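Cysteine desulfurase (Stenotrophomonas maltophilia, PDB 6WCI) catalyses the pyridoxal 5'-phosphate-dependent removal of sulfur from L-cysteine, yielding L-alanine and handing the sulfur to a carrier. Local coordinates at the interface of chains A and B. Numbering follows the deposited sequence. Chains: chain A/B, Cysteine desulfurase.

Contact 1: the interface of chains A and B. Residues chain A 138-140, 147, 151, 161, 163, 387; chain B 279-281, 284.
In this class-V aminotransferase-type desulfurase (SufS) a loop of chain B drives the aromatic ring of B:Phe281 into an apolar pocket of chain A, a knob-in-socket element of the two-fold interface. The residue hides 160 Å² against the partner; its CG stands anti to the carbonyl carbon (chi1 -74°), which sends the ring toward chain A. Over one face sits A:Val163, from strand 160-164, meeting the ring tip to tip, its CG2 methyl 3.6 Å from the centroid and offset toward the rim. A:Ile161 CG2 lies on the same side. From the opposite side the rim is pinched by A:Pro387, at the start of helix 386-392, whose CB lies 3.4 Å from B:Phe281 CE2, and by the CG2 methyl of A:Ile147, 3.8 Å from B:Phe281 CE1. The guanidinium of A:Arg140 comes to the ring edge in plane through NH1, its own plane perpendicular to the ring.

A:Gln151, on helix 148-157, grips the loop with both ends of its amide. Its chain runs extended beyond CG (chi2 -177°). The carbonyl OE1 takes the hydroxyl of B:Thr284 on a lone pair, OE1 to OG1 being 2.7 Å. Its NE2 donates to B:Ser280 O at 2.9 Å, arriving above that carbonyl's plane, and is also 2.9 Å from water 1. This water lies 2.6 Å from B:Phe281 O, so two successive backbone carbonyls are tied to one amide nitrogen.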
# COMPACT_ATOMS: atom_id res chain seq x y z
N ILE A 138 11.94 -6.43 23.29
CA ILE A 138 12.30 -5.70 22.08
C ILE A 138 13.76 -5.27 22.20
O ILE A 138 14.13 -4.67 23.22
CB ILE A 138 11.41 -4.46 21.88
CG1 ILE A 138 9.92 -4.84 21.95
CG2 ILE A 138 11.78 -3.76 20.58
CD1 ILE A 138 9.00 -3.63 21.94
N THR A 139 14.57 -5.54 21.18
CA THR A 139 15.98 -5.18 21.32
C THR A 139 16.16 -3.67 21.17
O THR A 139 15.38 -2.97 20.53
CB THR A 139 16.88 -5.87 20.29
OG1 THR A 139 16.96 -5.06 19.12
CG2 THR A 139 16.39 -7.25 19.90
N ARG A 140 17.24 -3.18 21.78
CA ARG A 140 17.58 -1.77 21.75
C ARG A 140 17.83 -1.24 20.34
O ARG A 140 17.70 -0.03 20.11
CB ARG A 140 18.81 -1.57 22.65
CG ARG A 140 19.57 -0.27 22.50
CD ARG A 140 18.88 0.87 23.24
NE ARG A 140 18.55 0.49 24.61
CZ ARG A 140 17.82 1.25 25.43
NH1 ARG A 140 17.37 2.43 25.02
NH2 ARG A 140 17.56 0.82 26.65
N ILE A 147 8.93 -1.37 16.94
CA ILE A 147 8.79 -0.91 18.32
C ILE A 147 7.39 -0.37 18.52
O ILE A 147 6.68 -0.79 19.44
CB ILE A 147 9.80 0.19 18.68
CG1 ILE A 147 11.25 -0.32 18.57
CG2 ILE A 147 9.51 0.69 20.09
CD1 ILE A 147 12.26 0.77 18.75
N GLN A 151 4.21 -1.01 21.39
CA GLN A 151 3.83 -0.04 22.42
C GLN A 151 2.33 0.20 22.39
O GLN A 151 1.68 0.24 23.45
CB GLN A 151 4.59 1.27 22.23
CG GLN A 151 6.11 1.16 22.29
CD GLN A 151 6.76 2.52 22.18
OE1 GLN A 151 6.66 3.19 21.15
NE2 GLN A 151 7.40 2.95 23.25
N ILE A 161 6.72 -3.75 28.24
CA ILE A 161 7.80 -3.89 27.28
C ILE A 161 9.13 -3.92 28.03
O ILE A 161 9.38 -3.06 28.89
CB ILE A 161 7.75 -2.77 26.23
CG1 ILE A 161 6.55 -3.01 25.29
CG2 ILE A 161 9.07 -2.68 25.47
CD1 ILE A 161 6.34 -1.95 24.23
N VAL A 163 13.43 -4.25 27.32
CA VAL A 163 14.41 -3.98 26.28
C VAL A 163 15.53 -5.00 26.38
O VAL A 163 16.10 -5.20 27.45
CB VAL A 163 14.98 -2.55 26.39
CG1 VAL A 163 15.90 -2.25 25.20
CG2 VAL A 163 13.87 -1.54 26.49
N PRO A 387 15.75 4.94 20.25
CA PRO A 387 16.36 4.31 21.44
C PRO A 387 17.78 3.86 21.20
O PRO A 387 18.61 3.92 22.11
CB PRO A 387 15.43 3.12 21.71
CG PRO A 387 14.09 3.56 21.14
CD PRO A 387 14.47 4.30 19.89
N VAL B 279 10.36 8.76 19.72
CA VAL B 279 10.19 7.39 20.21
C VAL B 279 11.16 7.16 21.36
O VAL B 279 12.37 7.37 21.22
CB VAL B 279 10.41 6.35 19.10
CG1 VAL B 279 10.43 4.95 19.71
CG2 VAL B 279 9.33 6.45 18.05
N SER B 280 10.61 6.74 22.49
CA SER B 280 11.38 6.24 23.60
C SER B 280 10.66 5.04 24.19
O SER B 280 9.44 4.92 24.08
CB SER B 280 11.57 7.30 24.68
OG SER B 280 11.73 6.66 25.92
N PHE B 281 11.44 4.15 24.82
CA PHE B 281 10.82 3.05 25.54
C PHE B 281 10.08 3.52 26.78
O PHE B 281 9.30 2.75 27.35
CB PHE B 281 11.86 2.00 25.91
CG PHE B 281 12.32 1.18 24.75
CD1 PHE B 281 11.41 0.43 24.02
CD2 PHE B 281 13.65 1.17 24.37
CE1 PHE B 281 11.82 -0.33 22.94
CE2 PHE B 281 14.07 0.41 23.28
CZ PHE B 281 13.15 -0.33 22.57
N THR B 284 6.25 7.35 23.70
CA THR B 284 6.35 7.85 22.34
C THR B 284 5.36 8.99 22.13
O THR B 284 4.26 8.98 22.70
CB THR B 284 6.11 6.72 21.35
OG1 THR B 284 7.21 5.80 21.41
CG2 THR B 284 5.95 7.23 19.92
O HOH W 1 7.67 1.49 25.75

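Contact 2: the interface of chains A and B. Residues chain A 47, 49, 368-369, 372, 377-380; chain B 79-81.
Just before the N-terminal end of helix 81-101 in chain B, B:Val79 and B:His80 insert against helix 364-373 and the short strands 376-377 and 379-381 of this SufS-type, class-V desulfurase partner. Two direct hydrogen bonds end on carboxylates of chain A. B:His80 NE2 donates to A:Asp49 OD2 at 2.9 Å, the acceptor lying in the imidazole plane and the bond fairly straight (160° at the hydrogen). The carboxylate stands almost perpendicular to the ring and is met from above its plane. A:Asp372, with CG anti to the backbone N (chi1 176°), places OD1 2.9 Å from B:Ala81 N, the first residue of the helix. It thus caps the helix start from the other subunit, and the helix end would be expected to steady its negative charge. Its other oxygen, OD2, makes a longer link through water 2 to the carbonyl of B:Val79.

The imidazole is held over one face and along its edge. CG of B:His80 takes the crowded position between backbone N and carbonyl carbon (chi1 48°). The methyl of A:Ala377 lies over one ring face, its CB 3.8 Å from the centroid and displaced toward the rim. At the ring edge, A:Val378 O lies in plane, 3.3 Å from B:His80 CD2. At the backbone end of the side chain, A:Asp372 crosses B:His80 at about a right angle, its CG 3.5 Å from B:His80 CA.

B:Val79, poorly ordered, spreads its branches apart: CG1 lies 3.7 Å from A:Ala368 CB on helix 364-373, while CG2 meets A:Arg379 NH1 at 3.7 Å, the side chains crossing obliquely.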
# COMPACT_ATOMS: atom_id res chain seq x y z
N TYR A 47 25.29 7.53 -4.99
CA TYR A 47 24.12 7.19 -4.18
C TYR A 47 24.57 6.19 -3.12
O TYR A 47 24.68 4.99 -3.40
CB TYR A 47 22.96 6.65 -5.03
CG TYR A 47 21.70 6.46 -4.21
CD1 TYR A 47 20.90 7.54 -3.87
CD2 TYR A 47 21.34 5.20 -3.72
CE1 TYR A 47 19.75 7.38 -3.10
CE2 TYR A 47 20.19 5.03 -2.94
CZ TYR A 47 19.40 6.12 -2.64
OH TYR A 47 18.27 5.97 -1.84
N ASP A 49 22.90 5.95 -0.09
CA ASP A 49 21.76 5.97 0.82
C ASP A 49 20.84 4.78 0.55
O ASP A 49 19.62 4.88 0.66
CB ASP A 49 20.99 7.29 0.72
CG ASP A 49 20.15 7.59 1.96
OD1 ASP A 49 20.40 7.00 3.03
OD2 ASP A 49 19.23 8.44 1.85
N ALA A 368 26.27 15.70 5.99
CA ALA A 368 25.33 15.28 4.95
C ALA A 368 25.02 16.42 3.98
O ALA A 368 24.95 16.21 2.77
CB ALA A 368 24.05 14.76 5.59
N THR A 369 24.83 17.63 4.51
CA THR A 369 24.47 18.77 3.66
C THR A 369 25.58 19.10 2.68
O THR A 369 25.33 19.32 1.49
CB THR A 369 24.15 19.98 4.53
OG1 THR A 369 22.96 19.72 5.27
CG2 THR A 369 23.97 21.23 3.68
N ASP A 372 26.13 16.28 -0.01
CA ASP A 372 25.14 16.41 -1.08
C ASP A 372 25.61 17.38 -2.15
O ASP A 372 25.51 17.08 -3.35
CB ASP A 372 23.80 16.86 -0.50
CG ASP A 372 22.77 17.12 -1.57
OD1 ASP A 372 22.50 16.18 -2.37
OD2 ASP A 372 22.22 18.24 -1.62
N ALA A 377 25.04 11.26 -1.92
CA ALA A 377 23.82 11.11 -1.12
C ALA A 377 24.09 10.18 0.06
O ALA A 377 24.34 8.99 -0.13
CB ALA A 377 22.68 10.57 -1.98
N VAL A 378 24.07 10.75 1.27
CA VAL A 378 24.07 10.00 2.53
C VAL A 378 22.90 10.51 3.37
O VAL A 378 22.20 11.44 2.99
CB VAL A 378 25.40 10.15 3.32
CG1 VAL A 378 26.53 9.48 2.59
CG2 VAL A 378 25.71 11.61 3.59
N ARG A 379 22.72 9.90 4.55
CA ARG A 379 21.67 10.33 5.45
C ARG A 379 22.23 10.61 6.83
O ARG A 379 22.89 9.75 7.43
CB ARG A 379 20.55 9.29 5.52
CG ARG A 379 19.48 9.68 6.52
CD ARG A 379 18.13 9.06 6.18
NE ARG A 379 17.07 9.79 6.86
CZ ARG A 379 16.65 11.00 6.50
NH1 ARG A 379 17.19 11.62 5.46
NH2 ARG A 379 15.68 11.59 7.18
N SER A 380 21.96 11.81 7.33
CA SER A 380 22.25 12.17 8.71
C SER A 380 20.93 12.31 9.48
O SER A 380 19.97 12.88 8.97
CB SER A 380 23.03 13.49 8.79
OG SER A 380 24.41 13.26 8.54
N VAL B 79 17.23 15.29 3.08
CA VAL B 79 18.57 15.86 3.05
C VAL B 79 18.91 16.12 1.60
O VAL B 79 18.74 17.24 1.09
CB VAL B 79 19.61 14.94 3.72
CG1 VAL B 79 21.00 15.54 3.62
CG2 VAL B 79 19.24 14.68 5.18
N HIS B 80 19.33 15.07 0.91
CA HIS B 80 20.05 15.22 -0.34
C HIS B 80 19.08 15.56 -1.49
O HIS B 80 17.85 15.50 -1.36
CB HIS B 80 20.85 13.96 -0.64
CG HIS B 80 20.06 12.69 -0.48
ND1 HIS B 80 19.10 12.29 -1.39
CD2 HIS B 80 20.10 11.73 0.47
CE1 HIS B 80 18.59 11.13 -1.01
NE2 HIS B 80 19.18 10.77 0.12
N ALA B 81 19.68 15.91 -2.63
CA ALA B 81 18.91 16.46 -3.74
C ALA B 81 17.74 15.56 -4.13
O ALA B 81 16.60 16.01 -4.22
CB ALA B 81 19.84 16.71 -4.92
O HOH W 2 19.20 19.25 -1.45

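Contact 1 and contact 2 have C-alpha centres about 27 Å apart and share no residue. In both, a chain B loop packs into or against chain A, but different segments serve: in contact 1 the loop at 279-284, in contact 2 the turn leading into helix 81-101. On chain A the sequences come close, since A:Pro387 of contact 1 follows soon after strand 379-381 of contact 2. Both combine apolar burial with hydrogen bonds, those of contact 2 ending on carboxylates. With their two-fold twins, the patches grip each subunit at separated points, consistent with the dimer typical of this enzyme family.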